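Local coordinates for protein FAD-binding oxidoreductase (Gulosibacter chungangensis, PDB 7PBG) that oxidises 4-alkylphenols, for example dehydrogenating 4-ethylphenol to 4-vinylphenol, with a covalently bound FAD cofactor, at residues A[395-400]-A[441-446]; A[411-416]-A[427-432]. All coordinates share one frame; numbering follows the deposited sequence.

Interaction 1 (A[395-400]-A[441-446]); sequences HFFYAP and ICLPLY. With FAD (flavin-adenine dinucleotide), chain C.
Phe-397 and Leu-443 lie side by side and point the same way, and both reach the flavin. CE1 of Phe-397 is 3.6 Å from CG of Leu-443. The Phe-397 ring also meets CG2 of Ile-441, and its CZ comes within 3.5 Å of FAD C9, so the flavin sits at the ring's edge. The CD2 branch of Leu-443 packs 3.5 Å from CB of His-395. The imidazole of His-395 has CZ of Phe-397 over the centre of one face. NE2 of His-395 is bonded covalently to FAD C8M at 1.4 Å. Further along, the CB of Ala-399 touches CD1 of Ile-441, and CB of Cys-442 meets the edge of the Tyr-398 ring. The backbones pair at one place. Tyr-398 N donates to Cys-442 O (3.1 Å), nearly straight at 165°, and Cys-442 N returns a bond to Tyr-398 O (2.9 Å). Toward His-395 the bonding gives way to a CA-H...O contact from His-395 CA to Pro-444 O (3.1 Å). At this end Tyr-446 OH is hydrogen-bonded to Pro-46 O. This is an irregular antiparallel strand pair that carries the histidyl-flavin link of His-395, consistent with the cap domain of the vanillyl-alcohol oxidase family.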
ATOM      1  N   HIS A 395      27.767   6.528   9.451  1.00 17.98           N
ATOM      2  CA  HIS A 395      26.555   7.340   9.675  1.00 16.82           C
ATOM      3  C   HIS A 395      25.589   6.673  10.625  1.00 17.90           C
ATOM      4  O   HIS A 395      25.778   5.515  11.014  1.00 19.22           O
ATOM      5  CB  HIS A 395      25.981   7.729   8.297  1.00 17.14           C
ATOM      6  CG  HIS A 395      25.656   6.574   7.437  1.00 18.69           C
ATOM      7  ND1 HIS A 395      24.867   5.517   7.834  1.00 18.88           N
ATOM      8  CD2 HIS A 395      25.972   6.341   6.153  1.00 21.01           C
ATOM      9  CE1 HIS A 395      24.817   4.633   6.866  1.00 19.89           C
ATOM     10  NE2 HIS A 395      25.400   5.154   5.798  1.00 19.56           N
ATOM     11  N   PHE A 396      24.565   7.458  10.965  1.00 20.38           N
ATOM     12  CA  PHE A 396      23.579   7.182  12.026  1.00 19.39           C
ATOM     13  C   PHE A 396      22.407   8.102  11.762  1.00 17.54           C
ATOM     14  O   PHE A 396      22.469   9.247  12.135  1.00 18.63           O
ATOM     15  CB  PHE A 396      24.284   7.387  13.361  1.00 18.49           C
ATOM     16  CG  PHE A 396      23.514   7.052  14.611  1.00 17.50           C
ATOM     17  CD1 PHE A 396      23.356   5.744  15.006  1.00 19.31           C
ATOM     18  CD2 PHE A 396      22.939   8.053  15.390  1.00 16.66           C
ATOM     19  CE1 PHE A 396      22.667   5.422  16.164  1.00 18.31           C
ATOM     20  CE2 PHE A 396      22.262   7.735  16.549  1.00 18.57           C
ATOM     21  CZ  PHE A 396      22.124   6.429  16.941  1.00 18.18           C
ATOM     22  N   PHE A 397      21.372   7.592  11.082  1.00 18.24           N
ATOM     23  CA  PHE A 397      20.394   8.457  10.391  1.00 16.37           C
ATOM     24  C   PHE A 397      19.428   9.101  11.392  1.00 18.60           C
ATOM     25  O   PHE A 397      18.923   8.422  12.273  1.00 20.16           O
ATOM     26  CB  PHE A 397      19.601   7.677   9.338  1.00 18.15           C
ATOM     27  CG  PHE A 397      20.402   7.381   8.112  1.00 18.05           C
ATOM     28  CD1 PHE A 397      20.699   8.384   7.193  1.00 19.39           C
ATOM     29  CD2 PHE A 397      20.827   6.095   7.855  1.00 18.22           C
ATOM     30  CE1 PHE A 397      21.484   8.111   6.083  1.00 21.06           C
ATOM     31  CE2 PHE A 397      21.589   5.808   6.728  1.00 19.40           C
ATOM     32  CZ  PHE A 397      21.890   6.824   5.829  1.00 19.19           C
ATOM     33  N   TYR A 398      19.187  10.374  11.195  1.00 17.01           N
ATOM     34  CA  TYR A 398      18.001  11.112  11.713  1.00 17.85           C
ATOM     35  C   TYR A 398      17.187  11.520  10.499  1.00 18.64           C
ATOM     36  O   TYR A 398      17.614  12.442   9.781  1.00 18.77           O
ATOM     37  CB  TYR A 398      18.443  12.319  12.510  1.00 18.20           C
ATOM     38  CG  TYR A 398      17.327  13.263  12.894  1.00 18.90           C
ATOM     39  CD1 TYR A 398      16.362  12.874  13.801  1.00 20.70           C
ATOM     40  CD2 TYR A 398      17.245  14.529  12.343  1.00 19.30           C
ATOM     41  CE1 TYR A 398      15.303  13.703  14.113  1.00 20.52           C
ATOM     42  CE2 TYR A 398      16.220  15.392  12.702  1.00 19.71           C
ATOM     43  CZ  TYR A 398      15.233  14.965  13.569  1.00 21.39           C
ATOM     44  OH  TYR A 398      14.191  15.776  13.923  1.00 24.36           O
ATOM     45  N   ALA A 399      16.036  10.884  10.270  1.00 20.00           N
ATOM     46  CA  ALA A 399      15.281  11.132   9.013  1.00 20.39           C
ATOM     47  C   ALA A 399      13.802  11.382   9.293  1.00 19.85           C
ATOM     48  O   ALA A 399      12.984  10.503   9.065  1.00 23.20           O
ATOM     49  CB  ALA A 399      15.496   9.990   8.091  1.00 24.63           C
ATOM     50  N   PRO A 400      13.444  12.561   9.814  1.00 19.98           N
ATOM     51  CA  PRO A 400      12.040  12.824  10.061  1.00 18.89           C
ATOM     52  C   PRO A 400      11.230  13.170   8.816  1.00 20.45           C
ATOM     53  O   PRO A 400      11.719  13.760   7.875  1.00 20.49           O
ATOM     54  CB  PRO A 400      12.047  14.029  10.984  1.00 20.56           C
ATOM     55  CG  PRO A 400      13.317  14.766  10.621  1.00 21.02           C
ATOM     56  CD  PRO A 400      14.313  13.653  10.282  1.00 20.65           C
ATOM     57  N   ILE A 441      16.611  14.125   5.472  1.00 22.87           N
ATOM     58  CA  ILE A 441      17.606  13.064   5.778  1.00 23.73           C
ATOM     59  C   ILE A 441      18.883  13.725   6.320  1.00 21.47           C
ATOM     60  O   ILE A 441      19.529  14.491   5.611  1.00 23.08           O
ATOM     61  CB  ILE A 441      17.925  12.224   4.539  1.00 27.60           C
ATOM     62  CG1 ILE A 441      16.666  11.721   3.805  1.00 33.04           C
ATOM     63  CG2 ILE A 441      18.867  11.125   4.956  1.00 27.82           C
ATOM     64  CD1 ILE A 441      15.589  11.152   4.691  1.00 35.33           C
ATOM     65  N   CYS A 442      19.148  13.544   7.598  1.00 19.83           N
ATOM     66  CA  CYS A 442      20.383  13.976   8.284  1.00 17.70           C
ATOM     67  C   CYS A 442      21.279  12.756   8.338  1.00 17.58           C
ATOM     68  O   CYS A 442      20.966  11.780   9.066  1.00 18.46           O
ATOM     69  CB  CYS A 442      20.066  14.541   9.653  1.00 18.46           C
ATOM     70  SG  CYS A 442      21.548  14.814  10.644  1.00 22.04           S
ATOM     71  N   LEU A 443      22.280  12.765   7.492  1.00 18.68           N
ATOM     72  CA  LEU A 443      23.322  11.721   7.447  1.00 18.55           C
ATOM     73  C   LEU A 443      24.535  12.328   8.116  1.00 18.57           C
ATOM     74  O   LEU A 443      25.268  13.129   7.506  1.00 18.17           O
ATOM     75  CB  LEU A 443      23.560  11.367   5.992  1.00 18.43           C
ATOM     76  CG  LEU A 443      24.443  10.160   5.727  1.00 19.65           C
ATOM     77  CD1 LEU A 443      24.280   9.732   4.270  1.00 20.64           C
ATOM     78  CD2 LEU A 443      25.901  10.423   6.053  1.00 19.87           C
ATOM     79  N   PRO A 444      24.765  12.048   9.405  1.00 16.48           N
ATOM     80  CA  PRO A 444      25.959  12.553  10.048  1.00 19.87           C
ATOM     81  C   PRO A 444      27.129  11.636   9.679  1.00 19.66           C
ATOM     82  O   PRO A 444      26.877  10.454   9.412  1.00 20.12           O
ATOM     83  CB  PRO A 444      25.662  12.384  11.529  1.00 20.24           C
ATOM     84  CG  PRO A 444      24.788  11.142  11.571  1.00 18.99           C
ATOM     85  CD  PRO A 444      23.948  11.235  10.314  1.00 18.65           C
ATOM     86  N   LEU A 445      28.327  12.192   9.624  1.00 20.18           N
ATOM     87  CA  LEU A 445      29.569  11.398   9.526  1.00 19.13           C
ATOM     88  C   LEU A 445      30.352  11.554  10.815  1.00 19.79           C
ATOM     89  O   LEU A 445      30.673  12.685  11.219  1.00 21.29           O
ATOM     90  CB  LEU A 445      30.353  11.819   8.299  1.00 19.81           C
ATOM     91  CG  LEU A 445      29.690  11.425   6.992  1.00 20.46           C
ATOM     92  CD1 LEU A 445      30.520  11.912   5.823  1.00 21.78           C
ATOM     93  CD2 LEU A 445      29.488   9.903   6.884  1.00 22.05           C
ATOM     94  N   TYR A 446      30.541  10.435  11.478  1.00 19.46           N
ATOM     95  CA  TYR A 446      31.326  10.382  12.738  1.00 19.33           C
ATOM     96  C   TYR A 446      32.378   9.284  12.650  1.00 19.02           C
ATOM     97  O   TYR A 446      32.316   8.422  11.788  1.00 19.77           O
ATOM     98  CB  TYR A 446      30.395  10.175  13.936  1.00 18.90           C
ATOM     99  CG  TYR A 446      29.801   8.805  14.040  1.00 20.73           C
ATOM    100  CD1 TYR A 446      30.247   7.918  15.000  1.00 18.59           C
ATOM    101  CD2 TYR A 446      28.827   8.355  13.159  1.00 18.75           C
ATOM    102  CE1 TYR A 446      29.737   6.635  15.094  1.00 19.21           C
ATOM    103  CE2 TYR A 446      28.321   7.070  13.228  1.00 18.59           C
ATOM    104  CZ  TYR A 446      28.771   6.202  14.202  1.00 20.12           C
ATOM    105  OH  TYR A 446      28.326   4.912  14.283  1.00 21.46           O
TER
HETATM  106  PA  FAD C 601      18.851  -6.095   5.787  1.00 17.83           P
HETATM  107  O1A FAD C 601      19.899  -5.608   6.735  1.00 19.12           O
HETATM  108  O2A FAD C 601      18.961  -7.502   5.252  1.00 18.25           O
HETATM  109  O5B FAD C 601      17.459  -5.961   6.497  1.00 16.85           O
HETATM  110  C5B FAD C 601      17.097  -4.798   7.228  1.00 16.90           C
HETATM  111  C4B FAD C 601      16.111  -5.214   8.292  1.00 18.48           C
HETATM  112  O4B FAD C 601      14.884  -5.717   7.687  1.00 18.57           O
HETATM  113  C3B FAD C 601      16.560  -6.355   9.219  1.00 18.55           C
HETATM  114  O3B FAD C 601      17.389  -5.872  10.273  1.00 20.59           O
HETATM  115  C2B FAD C 601      15.222  -6.978   9.647  1.00 17.53           C
HETATM  116  O2B FAD C 601      14.663  -6.209  10.695  1.00 19.38           O
HETATM  117  C1B FAD C 601      14.414  -6.874   8.358  1.00 18.00           C
HETATM  118  N9A FAD C 601      14.548  -7.999   7.470  1.00 19.11           N
HETATM  119  C8A FAD C 601      15.353  -8.064   6.378  1.00 18.78           C
HETATM  120  N7A FAD C 601      15.246  -9.201   5.755  1.00 19.27           N
HETATM  121  C5A FAD C 601      14.372  -9.947   6.510  1.00 17.77           C
HETATM  122  C6A FAD C 601      13.826 -11.221   6.329  1.00 18.35           C
HETATM  123  N6A FAD C 601      14.185 -12.036   5.328  1.00 18.32           N
HETATM  124  N1A FAD C 601      12.959 -11.657   7.270  1.00 20.84           N
HETATM  125  C2A FAD C 601      12.611 -10.817   8.279  1.00 20.42           C
HETATM  126  N3A FAD C 601      13.036  -9.585   8.526  1.00 20.79           N
HETATM  127  C4A FAD C 601      13.929  -9.206   7.589  1.00 18.14           C
HETATM  128  N1  FAD C 601      18.436   3.124   2.528  1.00 17.95           N
HETATM  129  C2  FAD C 601      17.462   3.338   1.662  1.00 15.61           C
HETATM  130  O2  FAD C 601      16.355   2.751   1.774  1.00 16.24           O
HETATM  131  N3  FAD C 601      17.641   4.120   0.580  1.00 17.11           N
HETATM  132  C4  FAD C 601      18.798   4.811   0.354  1.00 19.16           C
HETATM  133  O4  FAD C 601      18.933   5.462  -0.700  1.00 23.78           O
HETATM  134  C4X FAD C 601      19.830   4.656   1.260  1.00 20.22           C
HETATM  135  N5  FAD C 601      20.929   5.330   1.052  1.00 21.11           N
HETATM  136  C5X FAD C 601      21.942   5.146   1.962  1.00 19.81           C
HETATM  137  C6  FAD C 601      23.142   5.839   1.747  1.00 20.38           C
HETATM  138  C7  FAD C 601      24.235   5.674   2.576  1.00 19.88           C
HETATM  139  C7M FAD C 601      25.515   6.432   2.290  1.00 20.17           C
HETATM  140  C8  FAD C 601      24.130   4.772   3.656  1.00 19.02           C
HETATM  141  C8M FAD C 601      25.288   4.560   4.583  1.00 21.45           C
HETATM  142  C9  FAD C 601      22.943   4.111   3.898  1.00 19.25           C
HETATM  143  C9A FAD C 601      21.825   4.261   3.057  1.00 17.27           C
HETATM  144  N10 FAD C 601      20.634   3.564   3.237  1.00 19.66           N
HETATM  145  C10 FAD C 601      19.596   3.731   2.331  1.00 18.36           C
HETATM  146  C1' FAD C 601      20.467   2.555   4.315  1.00 17.57           C
HETATM  147  C2' FAD C 601      20.878   1.136   3.892  1.00 19.28           C
HETATM  148  O2' FAD C 601      22.133   1.153   3.131  1.00 21.73           O
HETATM  149  C3' FAD C 601      19.864   0.397   2.993  1.00 18.67           C
HETATM  150  O3' FAD C 601      18.556   0.601   3.468  1.00 18.55           O
HETATM  151  C4' FAD C 601      20.096  -1.111   2.833  1.00 18.94           C
HETATM  152  O4' FAD C 601      19.496  -1.574   1.613  1.00 22.16           O
HETATM  153  C5' FAD C 601      19.541  -1.874   4.006  1.00 16.78           C
HETATM  154  O5' FAD C 601      20.292  -3.068   4.268  1.00 19.89           O
HETATM  155  P   FAD C 601      19.884  -4.469   3.620  1.00 19.61           P
HETATM  156  O1P FAD C 601      21.082  -5.369   3.664  1.00 19.52           O
HETATM  157  O2P FAD C 601      19.279  -4.158   2.288  1.00 19.17           O
HETATM  158  O3P FAD C 601      18.743  -5.032   4.588  1.00 18.08           O

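Interaction 2 (A[411-416]-A[427-432]); sequences KQYEDT and YLAQFI
Tyr-413 and Thr-416 face Tyr-427 and Ala-429 where helix 411-416 runs antiparallel to strand 427-432, at 171° with the axes 10.4 Å apart. Thr-416 sets its methyl CG2 over one face of the Tyr-427 ring, 3.6 Å from the centroid, as a CH-pi contact shifted toward CZ. With CG2 anti to the backbone N and OG1 beside that N (chi1 -57°), the methyl lies on the tyrosine while OG1 bonds Gln-412 O at 2.8 Å. That carbonyl also accepts Thr-416 N, from the opposite face of its plane. The Tyr-413 ring crosses Tyr-427 obliquely, with planes at 36°, and its CD1 lies 3.5 Å from CE2 of Tyr-427. The edge of the Tyr-413 ring rests on CB of Ala-429 (CE1 to CB 3.9 Å). Phe-431 brings its ring edge to CB of Gln-412 and to Tyr-413 N. No hydrogen bond joins the two segments. The polar tips are held elsewhere: His-440 bonds both Tyr-427 OH and Gln-412 OE1, while Asn-280 bonds Tyr-413 OH. The helix thus covers one face of the antiparallel sheet. Helix 255-266 touches Tyr-413 and Phe-431 beside it, and helix 281-288 packs on Leu-428, whose CB points away from helix 411-416.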
ATOM      1  N   LYS A 411      14.387  25.827   8.456  1.00 22.97           N
ATOM      2  CA  LYS A 411      14.555  25.870   9.926  1.00 25.17           C
ATOM      3  C   LYS A 411      15.168  24.554  10.379  1.00 24.68           C
ATOM      4  O   LYS A 411      16.109  24.589  11.210  1.00 23.59           O
ATOM      5  CB  LYS A 411      13.259  26.152  10.696  1.00 26.03           C
ATOM      6  N   GLN A 412      14.669  23.422   9.887  1.00 25.79           N
ATOM      7  CA  GLN A 412      15.269  22.108  10.177  1.00 26.83           C
ATOM      8  C   GLN A 412      16.746  22.121   9.799  1.00 24.29           C
ATOM      9  O   GLN A 412      17.572  21.682  10.614  1.00 23.13           O
ATOM     10  CB  GLN A 412      14.576  21.002   9.400  1.00 24.59           C
ATOM     11  CG  GLN A 412      13.266  20.609  10.020  1.00 26.11           C
ATOM     12  CD  GLN A 412      12.977  19.168   9.690  1.00 27.70           C
ATOM     13  OE1 GLN A 412      13.562  18.246  10.281  1.00 30.22           O
ATOM     14  NE2 GLN A 412      12.099  18.981   8.730  1.00 28.02           N
ATOM     15  N   TYR A 413      17.086  22.608   8.609  1.00 22.72           N
ATOM     16  CA  TYR A 413      18.502  22.690   8.179  1.00 23.58           C
ATOM     17  C   TYR A 413      19.319  23.508   9.179  1.00 23.87           C
ATOM     18  O   TYR A 413      20.366  23.022   9.639  1.00 24.35           O
ATOM     19  CB  TYR A 413      18.664  23.331   6.802  1.00 23.36           C
ATOM     20  CG  TYR A 413      20.072  23.298   6.262  1.00 24.00           C
ATOM     21  CD1 TYR A 413      20.680  22.090   6.021  1.00 24.91           C
ATOM     22  CD2 TYR A 413      20.813  24.444   5.995  1.00 27.30           C
ATOM     23  CE1 TYR A 413      21.958  21.985   5.484  1.00 27.73           C
ATOM     24  CE2 TYR A 413      22.110  24.352   5.472  1.00 26.66           C
ATOM     25  CZ  TYR A 413      22.677  23.118   5.179  1.00 32.55           C
ATOM     26  OH  TYR A 413      23.934  22.935   4.603  1.00 33.03           O
ATOM     27  N   GLU A 414      18.896  24.746   9.455  1.00 24.49           N
ATOM     28  CA  GLU A 414      19.651  25.674  10.351  1.00 26.34           C
ATOM     29  C   GLU A 414      19.779  25.043  11.738  1.00 24.66           C
ATOM     30  O   GLU A 414      20.861  25.059  12.284  1.00 24.98           O
ATOM     31  CB  GLU A 414      18.998  27.060  10.405  1.00 30.43           C
ATOM     32  CG  GLU A 414      19.238  27.847   9.118  1.00 37.04           C
ATOM     33  CD  GLU A 414      20.706  28.073   8.755  1.00 42.29           C
ATOM     34  OE1 GLU A 414      21.029  28.155   7.526  1.00 39.39           O
ATOM     35  OE2 GLU A 414      21.536  28.175   9.697  1.00 45.44           O
ATOM     36  N   ASP A 415      18.705  24.501  12.281  1.00 23.08           N
ATOM     37  CA  ASP A 415      18.735  23.869  13.620  1.00 24.11           C
ATOM     38  C   ASP A 415      19.708  22.686  13.600  1.00 26.30           C
ATOM     39  O   ASP A 415      20.407  22.474  14.608  1.00 24.96           O
ATOM     40  CB  ASP A 415      17.351  23.385  14.052  1.00 25.01           C
ATOM     41  CG  ASP A 415      16.387  24.508  14.453  1.00 29.42           C
ATOM     42  OD1 ASP A 415      16.829  25.644  14.592  1.00 28.95           O
ATOM     43  OD2 ASP A 415      15.200  24.216  14.623  1.00 29.89           O
ATOM     44  N   THR A 416      19.672  21.855  12.559  1.00 24.86           N
ATOM     45  CA  THR A 416      20.501  20.622  12.522  1.00 22.63           C
ATOM     46  C   THR A 416      21.965  21.026  12.329  1.00 23.25           C
ATOM     47  O   THR A 416      22.811  20.385  12.907  1.00 23.13           O
ATOM     48  CB  THR A 416      19.965  19.618  11.498  1.00 22.63           C
ATOM     49  OG1 THR A 416      18.609  19.309  11.796  1.00 24.05           O
ATOM     50  CG2 THR A 416      20.720  18.306  11.446  1.00 19.69           C
ATOM     51  N   TYR A 427      27.545  17.193   8.815  1.00 19.60           N
ATOM     52  CA  TYR A 427      26.104  17.110   8.465  1.00 19.58           C
ATOM     53  C   TYR A 427      25.923  17.043   6.972  1.00 18.96           C
ATOM     54  O   TYR A 427      26.122  18.042   6.299  1.00 19.14           O
ATOM     55  CB  TYR A 427      25.406  18.341   9.040  1.00 19.39           C
ATOM     56  CG  TYR A 427      23.960  18.519   8.700  1.00 20.15           C
ATOM     57  CD1 TYR A 427      23.104  17.451   8.418  1.00 18.32           C
ATOM     58  CD2 TYR A 427      23.434  19.796   8.735  1.00 21.77           C
ATOM     59  CE1 TYR A 427      21.773  17.652   8.097  1.00 20.23           C
ATOM     60  CE2 TYR A 427      22.104  20.005   8.454  1.00 20.43           C
ATOM     61  CZ  TYR A 427      21.270  18.943   8.161  1.00 21.87           C
ATOM     62  OH  TYR A 427      19.972  19.257   7.912  1.00 22.02           O
ATOM     63  N   LEU A 428      25.559  15.871   6.481  1.00 18.64           N
ATOM     64  CA  LEU A 428      25.186  15.657   5.083  1.00 18.14           C
ATOM     65  C   LEU A 428      23.660  15.650   5.059  1.00 18.85           C
ATOM     66  O   LEU A 428      23.045  14.947   5.872  1.00 19.31           O
ATOM     67  CB  LEU A 428      25.791  14.350   4.583  1.00 18.95           C
ATOM     68  CG  LEU A 428      27.284  14.425   4.268  1.00 18.71           C
ATOM     69  CD1 LEU A 428      28.130  14.791   5.481  1.00 19.25           C
ATOM     70  CD2 LEU A 428      27.722  13.092   3.689  1.00 19.76           C
ATOM     71  N   ALA A 429      23.081  16.465   4.200  1.00 19.31           N
ATOM     72  CA  ALA A 429      21.638  16.746   4.275  1.00 19.77           C
ATOM     73  C   ALA A 429      21.019  16.429   2.935  1.00 22.48           C
ATOM     74  O   ALA A 429      21.597  16.800   1.881  1.00 21.19           O
ATOM     75  CB  ALA A 429      21.379  18.172   4.683  1.00 21.02           C
ATOM     76  N   GLN A 430      19.881  15.752   2.962  1.00 21.39           N
ATOM     77  CA  GLN A 430      19.047  15.664   1.756  1.00 25.66           C
ATOM     78  C   GLN A 430      17.622  16.029   2.177  1.00 23.44           C
ATOM     79  O   GLN A 430      17.185  15.645   3.266  1.00 29.18           O
ATOM     80  CB  GLN A 430      19.293  14.285   1.172  1.00 27.20           C
ATOM     81  CG  GLN A 430      18.593  14.002  -0.143  1.00 31.32           C
ATOM     82  CD  GLN A 430      19.355  12.885  -0.804  1.00 34.49           C
ATOM     83  OE1 GLN A 430      20.455  13.081  -1.338  1.00 44.29           O
ATOM     84  NE2 GLN A 430      18.841  11.685  -0.671  1.00 35.73           N
ATOM     85  N   PHE A 431      16.918  16.722   1.316  1.00 22.08           N
ATOM     86  CA  PHE A 431      15.467  16.933   1.503  1.00 22.37           C
ATOM     87  C   PHE A 431      14.785  16.366   0.277  1.00 22.89           C
ATOM     88  O   PHE A 431      15.296  16.493  -0.818  1.00 23.38           O
ATOM     89  CB  PHE A 431      15.111  18.399   1.675  1.00 23.89           C
ATOM     90  CG  PHE A 431      15.514  19.009   2.987  1.00 24.92           C
ATOM     91  CD1 PHE A 431      14.626  19.061   4.059  1.00 23.17           C
ATOM     92  CD2 PHE A 431      16.805  19.443   3.157  1.00 22.58           C
ATOM     93  CE1 PHE A 431      15.035  19.606   5.264  1.00 26.57           C
ATOM     94  CE2 PHE A 431      17.210  19.976   4.369  1.00 27.40           C
ATOM     95  CZ  PHE A 431      16.317  20.076   5.410  1.00 27.99           C
ATOM     96  N   ILE A 432      13.667  15.686   0.492  1.00 24.31           N
ATOM     97  CA  ILE A 432      12.883  15.073  -0.621  1.00 21.95           C
ATOM     98  C   ILE A 432      11.414  15.375  -0.321  1.00 23.22           C
ATOM     99  O   ILE A 432      10.968  15.092   0.826  1.00 25.36           O
ATOM    100  CB  ILE A 432      13.146  13.560  -0.711  1.00 26.15           C
ATOM    101  CG1 ILE A 432      14.611  13.205  -0.960  1.00 30.19           C
ATOM    102  CG2 ILE A 432      12.228  12.933  -1.753  1.00 25.98           C
ATOM    103  CD1 ILE A 432      14.925  11.757  -0.669  1.00 32.47           C
TER

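In the fold
Interactions 1 and 2 share one antiparallel sheet, and their centres are about 10 Å apart. Strands 426-433 and 438-447 are neighbours in it, with probable hydrogen bonds from Ile-441 N to Gln-430 O (2.7 Å) and from Leu-443 N to Leu-428 O (2.8 Å). Along the chain, interaction 2 is nested in the loop closed by interaction 1. Cys-442 SG packs on Thr-416 CG2 at 3.7 Å, which joins the helix to the strand of interaction 1. The flavin lies beside interaction 1, bonded to His-395. Interaction 2 is set back from it: the Ala-429 side chain is about 13 Å from FAD.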